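Local coordinates for protein oxidoreductase (Azotobacter vinelandii, PDB 7D5M) that probably acts as an NAD-dependent oxidoreductase related to inositol dehydrogenase, binding the dinucleotide with a Rossmann-fold domain, at residues 99-104 and 125-130; 110-115 and 342-347. All coordinates share one frame; numbering follows the deposited sequence.

How the contacts relate
Contact 1 lies wholly in the Rossmann region, whereas contact 2 joins that region's strand 110-113 to the C-terminal family region; the two adjoin where Thr101 and Ala104 pack on the strand. Contact 1 pairs the two helices that precede and follow that strand, is partly buried, and sits about 17 Å (centre to centre) from the middle of the chain. Contact 2 is buried, about 13 Å from that middle, and its helix 329-349 is far away in sequence. Thr101 OG1 lies 3.4 Å from Cys113 SG, and Ala104 meets Val111. Contact 1 mixes aliphatic groups with an arginine at its margin; contact 2 sets a methionine over a histidine ring.

Contact 1. Residues 99-104 and 125-130; sequences AITRAA and ETLREI
Thr101 meets Leu127 where helices 97-106 and 121-133 run side by side, the axes of segments 99-104 and 125-130 being 9.9 Å apart and inclined by only 18°. The two side chains cross at about a right angle. Thr101 CG2 sits 4.0 Å from Leu127 CD1 and equally far from the other methyl, CD2. With CG2 anti to the backbone N (OG1 chi1 -60°), the methyl is placed against the leucine, while OG1 lies beside that N and hydrogen-bonds His97 O one turn back in the same helix. The hydroxyl is thus satisfied within its own helix, and the neighbour is offered carbon.

One residue on, Arg102 carries more of the contact. Leu127 CD2 rests against its backbone, 3.7 Å from Arg102 N, and 3.9 Å from Arg102 CB. Beyond CB the arginine reaches out extended, CG anti to the backbone N (chi1 -176°), and passes obliquely over the end of Ile130. Ile130 CD1 comes within 3.8 Å of Arg102 CG and 3.6 Å of Arg102 NE, lying over one face of the guanidinium. Thr126 CG2 is a looser neighbour, 4.4 Å from Arg102 NH1. The charge itself is met in its own helix, where NE forms a salt bridge with Glu106. An alanine here would probably uncover Ile130 CD1 and leave Glu106 without its mate.

These are two helices of the Rossmann fold, on either side in sequence of strand 110-113, onto which Thr101 also packs. The polar ends of the touching residues find partners within their own helices, Thr101 at His97, Arg102 at Glu106 and Thr126 OG1 at Glu122 O. What meets between the helices is apolar packing: a threonine-leucine pair, bordered by methyls set against the arginine's carbon chain and its guanidinium face.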
loop_
_atom_site.group_PDB
_atom_site.type_symbol
_atom_site.label_atom_id
_atom_site.label_comp_id
_atom_site.label_asym_id
_atom_site.label_seq_id
_atom_site.Cartn_x
_atom_site.Cartn_y
_atom_site.Cartn_z
ATOM N N ALA A 99 -37.716 14.883 18.550
ATOM C CA ALA A 99 -38.721 14.761 19.635
ATOM C C ALA A 99 -38.040 14.244 20.909
ATOM O O ALA A 99 -38.305 14.783 21.996
ATOM C CB ALA A 99 -39.863 13.864 19.207
ATOM N N ILE A 100 -37.156 13.256 20.783
ATOM C CA ILE A 100 -36.518 12.624 21.972
ATOM C C ILE A 100 -35.519 13.613 22.580
ATOM O O ILE A 100 -35.539 13.760 23.818
ATOM C CB ILE A 100 -35.861 11.276 21.629
ATOM C CG1 ILE A 100 -36.892 10.270 21.112
ATOM C CG2 ILE A 100 -35.115 10.749 22.845
ATOM C CD1 ILE A 100 -36.284 9.046 20.490
ATOM N N THR A 101 -34.680 14.249 21.754
ATOM C CA THR A 101 -33.681 15.246 22.224
ATOM C C THR A 101 -34.422 16.412 22.895
ATOM O O THR A 101 -34.025 16.813 24.007
ATOM C CB THR A 101 -32.762 15.706 21.088
ATOM O OG1 THR A 101 -32.085 14.548 20.597
ATOM C CG2 THR A 101 -31.721 16.709 21.529
ATOM N N ARG A 102 -35.465 16.938 22.251
ATOM C CA ARG A 102 -36.245 18.075 22.800
ATOM C C ARG A 102 -36.768 17.707 24.192
ATOM O O ARG A 102 -36.567 18.504 25.134
ATOM C CB ARG A 102 -37.414 18.458 21.892
ATOM C CG ARG A 102 -38.150 19.687 22.401
ATOM C CD ARG A 102 -39.388 20.033 21.599
ATOM N NE ARG A 102 -39.903 21.299 22.102
ATOM C CZ ARG A 102 -40.534 22.213 21.375
ATOM N NH1 ARG A 102 -40.764 22.007 20.087
ATOM N NH2 ARG A 102 -40.946 23.332 21.953
ATOM N N ALA A 103 -37.426 16.557 24.317
ATOM C CA ALA A 103 -38.023 16.090 25.593
ATOM C C ALA A 103 -36.915 15.941 26.655
ATOM O O ALA A 103 -37.131 16.358 27.813
ATOM C CB ALA A 103 -38.760 14.798 25.380
ATOM N N ALA A 104 -35.756 15.382 26.291
ATOM C CA ALA A 104 -34.650 15.154 27.249
ATOM C C ALA A 104 -34.160 16.516 27.763
ATOM O O ALA A 104 -34.001 16.682 28.986
ATOM C CB ALA A 104 -33.529 14.353 26.619
ATOM N N GLU A 125 -32.263 24.567 14.676
ATOM C CA GLU A 125 -32.148 25.894 15.338
ATOM C C GLU A 125 -32.976 25.869 16.629
ATOM O O GLU A 125 -32.488 26.396 17.653
ATOM C CB GLU A 125 -32.590 27.011 14.390
ATOM C CG GLU A 125 -31.666 27.178 13.198
ATOM C CD GLU A 125 -30.405 27.983 13.441
ATOM O OE1 GLU A 125 -30.080 28.284 14.611
ATOM O OE2 GLU A 125 -29.747 28.313 12.447
ATOM N N THR A 126 -34.167 25.273 16.593
ATOM C CA THR A 126 -35.059 25.144 17.775
ATOM C C THR A 126 -34.380 24.286 18.848
ATOM O O THR A 126 -34.364 24.694 20.023
ATOM C CB THR A 126 -36.414 24.544 17.387
ATOM O OG1 THR A 126 -36.943 25.448 16.423
ATOM C CG2 THR A 126 -37.333 24.370 18.575
ATOM N N LEU A 127 -33.858 23.122 18.465
ATOM C CA LEU A 127 -33.163 22.217 19.414
ATOM C C LEU A 127 -32.018 22.970 20.081
ATOM O O LEU A 127 -31.845 22.837 21.306
ATOM C CB LEU A 127 -32.590 21.013 18.666
ATOM C CG LEU A 127 -33.467 19.773 18.588
ATOM C CD1 LEU A 127 -32.608 18.596 18.159
ATOM C CD2 LEU A 127 -34.163 19.473 19.911
ATOM N N ARG A 128 -31.234 23.696 19.282
ATOM C CA ARG A 128 -30.048 24.399 19.816
ATOM C C ARG A 128 -30.523 25.441 20.832
ATOM O O ARG A 128 -29.925 25.537 21.921
ATOM C CB ARG A 128 -29.200 25.034 18.715
ATOM C CG ARG A 128 -28.098 25.909 19.293
ATOM C CD ARG A 128 -26.984 26.256 18.345
ATOM N NE ARG A 128 -27.457 26.904 17.145
ATOM C CZ ARG A 128 -26.689 27.198 16.102
ATOM N NH1 ARG A 128 -25.400 26.899 16.106
ATOM N NH2 ARG A 128 -27.217 27.802 15.056
ATOM N N GLU A 129 -31.561 26.214 20.509
ATOM C CA GLU A 129 -32.053 27.250 21.462
ATOM C C GLU A 129 -32.504 26.583 22.762
ATOM O O GLU A 129 -32.213 27.139 23.841
ATOM C CB GLU A 129 -33.155 28.101 20.835
ATOM C CG GLU A 129 -32.607 29.037 19.781
ATOM C CD GLU A 129 -33.367 30.336 19.627
ATOM O OE1 GLU A 129 -34.576 30.351 19.946
ATOM O OE2 GLU A 129 -32.748 31.323 19.180
ATOM N N ILE A 130 -33.152 25.423 22.683
ATOM C CA ILE A 130 -33.672 24.722 23.889
ATOM C C ILE A 130 -32.489 24.165 24.698
ATOM O O ILE A 130 -32.509 24.291 25.929
ATOM C CB ILE A 130 -34.712 23.651 23.507
ATOM C CG1 ILE A 130 -35.960 24.291 22.882
ATOM C CG2 ILE A 130 -35.066 22.807 24.724
ATOM C CD1 ILE A 130 -36.983 23.303 22.355
#

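Contact 2. Residues 110-115 and 342-347; sequences HVVCEK and MAMDAT. With NAD (nicotinamide-adenine-dinucleotide), chain B.
Met344 runs past the side chain of His110 in the opposite direction, over one face of its ring, and this pair is the tight centre of the contact. Met344 CG stands over the imidazole face, 4.0 Å from the ring centroid and 28° off its normal, a CH-pi contact; the same CG is 3.6 Å from His110 CG. Met344 CB covers the same ring near its rim, 3.8 Å from His110 CD2. Since CG is anti to the carbonyl carbon (chi1 -68°) and the chain beyond it extended, the sulfur and methyl pass the ring: SD is oblique to it, 4.9 Å from the centroid, and CE ends 3.9 Å from Val112 CG2, the side chains of Met344 and Val112 crossing at about a right angle.

Thr347, partly exposed, makes the looser end. Its CG2 merely approaches the ring edge, 3.9 Å from His110 CE1. Its OG1 turns back to Ala343 O (2.8 Å), a carbonyl that Thr347 N also reaches from the other face.

Segment 342-347 of helix 329-349 runs nearly antiparallel to strand 110-113 and joins the C-terminal family region to the Rossmann sheet. The buried ring is fixed at both nitrogens, ND1 by Val137 N and NE2 by Glu348, which probably puts the ring proton on NE2.

Past the strand's C-terminal end the chain reaches the cofactor: Glu114 OE1 lies 3.1 Å from C2N of the NAD nicotinamide and bonds Thr141, while Lys115 O faces the ribose hydroxyl O2D. Glu114 and Lys115 begin the Glu-Lys-Pro motif familiar in this family. Segment 110-115 therefore serves two chemistries: polarisable sulfur and imidazole, with aliphatic neighbours, where its strand meets the helix, and carboxylate and carbonyl oxygens, with part of the Glu114 carbon chain, where the loop beyond meets NAD.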
loop_
_atom_site.group_PDB
_atom_site.type_symbol
_atom_site.label_atom_id
_atom_site.label_comp_id
_atom_site.label_asym_id
_atom_site.label_seq_id
_atom_site.Cartn_x
_atom_site.Cartn_y
_atom_site.Cartn_z
ATOM N N HIS A 110 -28.692 16.148 30.029
ATOM C CA HIS A 110 -27.670 16.218 28.959
ATOM C C HIS A 110 -27.962 15.114 27.942
ATOM O O HIS A 110 -28.566 14.086 28.308
ATOM C CB HIS A 110 -26.255 16.100 29.525
ATOM C CG HIS A 110 -25.960 17.088 30.592
ATOM N ND1 HIS A 110 -25.724 18.417 30.321
ATOM C CD2 HIS A 110 -25.858 16.937 31.928
ATOM C CE1 HIS A 110 -25.454 19.039 31.449
ATOM N NE2 HIS A 110 -25.553 18.152 32.454
ATOM N N VAL A 111 -27.563 15.340 26.700
ATOM C CA VAL A 111 -27.890 14.420 25.585
ATOM C C VAL A 111 -26.625 14.138 24.786
ATOM O O VAL A 111 -25.801 15.063 24.578
ATOM C CB VAL A 111 -29.008 14.994 24.692
ATOM C CG1 VAL A 111 -29.352 14.037 23.556
ATOM C CG2 VAL A 111 -30.246 15.339 25.505
ATOM N N VAL A 112 -26.490 12.887 24.355
ATOM C CA VAL A 112 -25.642 12.522 23.191
ATOM C C VAL A 112 -26.593 12.029 22.108
ATOM O O VAL A 112 -27.270 11.000 22.316
ATOM C CB VAL A 112 -24.581 11.471 23.533
ATOM C CG1 VAL A 112 -23.749 11.146 22.303
ATOM C CG2 VAL A 112 -23.696 11.931 24.684
ATOM N N CYS A 113 -26.672 12.767 21.008
ATOM C CA CYS A 113 -27.647 12.495 19.930
ATOM C C CYS A 113 -26.908 11.930 18.726
ATOM O O CYS A 113 -25.884 12.492 18.311
ATOM C CB CYS A 113 -28.444 13.731 19.544
ATOM S SG CYS A 113 -29.800 13.346 18.397
ATOM N N GLU A 114 -27.400 10.809 18.220
ATOM C CA GLU A 114 -26.882 10.223 16.968
ATOM C C GLU A 114 -27.101 11.207 15.824
ATOM O O GLU A 114 -28.100 11.952 15.838
ATOM C CB GLU A 114 -27.545 8.885 16.684
ATOM C CG GLU A 114 -26.672 7.733 17.066
ATOM C CD GLU A 114 -25.266 7.780 16.487
ATOM O OE1 GLU A 114 -24.934 8.737 15.734
ATOM O OE2 GLU A 114 -24.508 6.884 16.807
ATOM N N LYS A 115 -26.159 11.245 14.884
ATOM C CA LYS A 115 -26.305 12.086 13.673
ATOM C C LYS A 115 -27.376 11.441 12.796
ATOM O O LYS A 115 -27.492 10.221 12.774
ATOM C CB LYS A 115 -24.956 12.246 12.973
ATOM C CG LYS A 115 -24.289 10.942 12.566
ATOM C CD LYS A 115 -23.424 11.078 11.337
ATOM C CE LYS A 115 -24.114 10.651 10.057
ATOM N NZ LYS A 115 -24.559 9.237 10.126
ATOM N N MET A 342 -16.908 14.739 30.883
ATOM C CA MET A 342 -16.226 15.889 31.542
ATOM C C MET A 342 -17.048 17.172 31.350
ATOM O O MET A 342 -17.143 17.962 32.310
ATOM C CB MET A 342 -14.815 16.091 30.991
ATOM C CG MET A 342 -13.876 14.986 31.414
ATOM S SD MET A 342 -12.210 15.210 30.762
ATOM C CE MET A 342 -11.571 16.452 31.885
ATOM N N ALA A 343 -17.623 17.387 30.162
ATOM C CA ALA A 343 -18.394 18.609 29.833
ATOM C C ALA A 343 -19.677 18.638 30.670
ATOM O O ALA A 343 -20.033 19.710 31.210
ATOM C CB ALA A 343 -18.692 18.657 28.350
ATOM N N MET A 344 -20.357 17.499 30.779
ATOM C CA MET A 344 -21.620 17.373 31.543
ATOM C C MET A 344 -21.327 17.651 33.021
ATOM O O MET A 344 -22.047 18.476 33.640
ATOM C CB MET A 344 -22.214 15.978 31.371
ATOM C CG MET A 344 -22.703 15.739 29.962
ATOM S SD MET A 344 -23.208 14.033 29.726
ATOM C CE MET A 344 -23.526 14.043 27.961
ATOM N N ASP A 345 -20.293 17.008 33.556
ATOM C CA ASP A 345 -19.876 17.164 34.974
ATOM C C ASP A 345 -19.449 18.617 35.219
ATOM O O ASP A 345 -19.885 19.174 36.253
ATOM C CB ASP A 345 -18.756 16.188 35.335
ATOM C CG ASP A 345 -18.241 16.392 36.746
ATOM O OD1 ASP A 345 -18.970 16.041 37.687
ATOM O OD2 ASP A 345 -17.139 16.938 36.875
ATOM N N ALA A 346 -18.660 19.204 34.313
ATOM C CA ALA A 346 -18.168 20.603 34.402
ATOM C C ALA A 346 -19.365 21.560 34.413
ATOM O O ALA A 346 -19.297 22.593 35.127
ATOM C CB ALA A 346 -17.215 20.931 33.283
ATOM N N THR A 347 -20.420 21.246 33.652
ATOM C CA THR A 347 -21.631 22.102 33.560
ATOM C C THR A 347 -22.298 22.107 34.941
ATOM O O THR A 347 -22.593 23.211 35.461
ATOM C CB THR A 347 -22.559 21.649 32.422
ATOM O OG1 THR A 347 -21.868 21.794 31.179
ATOM C CG2 THR A 347 -23.848 22.441 32.368
HETATM P PA NAD B . -31.005 0.351 13.651
HETATM O O1A NAD B . -32.288 0.291 12.882
HETATM O O2A NAD B . -29.937 -0.673 13.431
HETATM O O5B NAD B . -31.354 0.411 15.218
HETATM C C5B NAD B . -32.519 1.127 15.735
HETATM C C4B NAD B . -32.704 0.723 17.178
HETATM O O4B NAD B . -33.590 1.654 17.851
HETATM C C3B NAD B . -33.337 -0.658 17.392
HETATM O O3B NAD B . -32.809 -1.247 18.572
HETATM C C2B NAD B . -34.821 -0.305 17.535
HETATM O O2B NAD B . -35.597 -1.279 18.195
HETATM C C1B NAD B . -34.694 0.951 18.385
HETATM N N9A NAD B . -35.841 1.844 18.344
HETATM C C8A NAD B . -36.502 2.269 17.221
HETATM N N7A NAD B . -37.455 3.130 17.478
HETATM C C5A NAD B . -37.407 3.300 18.853
HETATM C C6A NAD B . -38.162 4.106 19.729
HETATM N N6A NAD B . -39.126 4.937 19.327
HETATM N N1A NAD B . -37.849 4.051 21.047
HETATM C C2A NAD B . -36.873 3.217 21.438
HETATM N N3A NAD B . -36.089 2.425 20.704
HETATM C C4A NAD B . -36.412 2.513 19.401
HETATM O O3 NAD B . -30.309 1.792 13.417
HETATM P PN NAD B . -28.744 2.206 13.525
HETATM O O1N NAD B . -28.046 1.881 12.233
HETATM O O2N NAD B . -28.188 1.652 14.802
HETATM O O5D NAD B . -28.836 3.804 13.615
HETATM C C5D NAD B . -29.515 4.462 14.686
HETATM C C4D NAD B . -29.074 5.899 14.643
HETATM O O4D NAD B . -27.628 5.944 14.739
HETATM C C3D NAD B . -29.424 6.628 13.340
HETATM O O3D NAD B . -29.726 7.983 13.621
HETATM C C2D NAD B . -28.142 6.492 12.511
HETATM O O2D NAD B . -27.985 7.524 11.548
HETATM C C1D NAD B . -27.085 6.617 13.610
HETATM N N1N NAD B . -25.766 5.995 13.282
HETATM C C2N NAD B . -24.617 6.740 13.441
HETATM C C3N NAD B . -23.373 6.210 13.096
HETATM C C7N NAD B . -22.149 7.028 13.448
HETATM O O7N NAD B . -22.270 7.974 14.235
HETATM N N7N NAD B . -20.988 6.665 12.911
HETATM C C4N NAD B . -23.320 4.961 12.469
HETATM C C5N NAD B . -24.494 4.228 12.300
HETATM C C6N NAD B . -25.666 4.702 12.848
#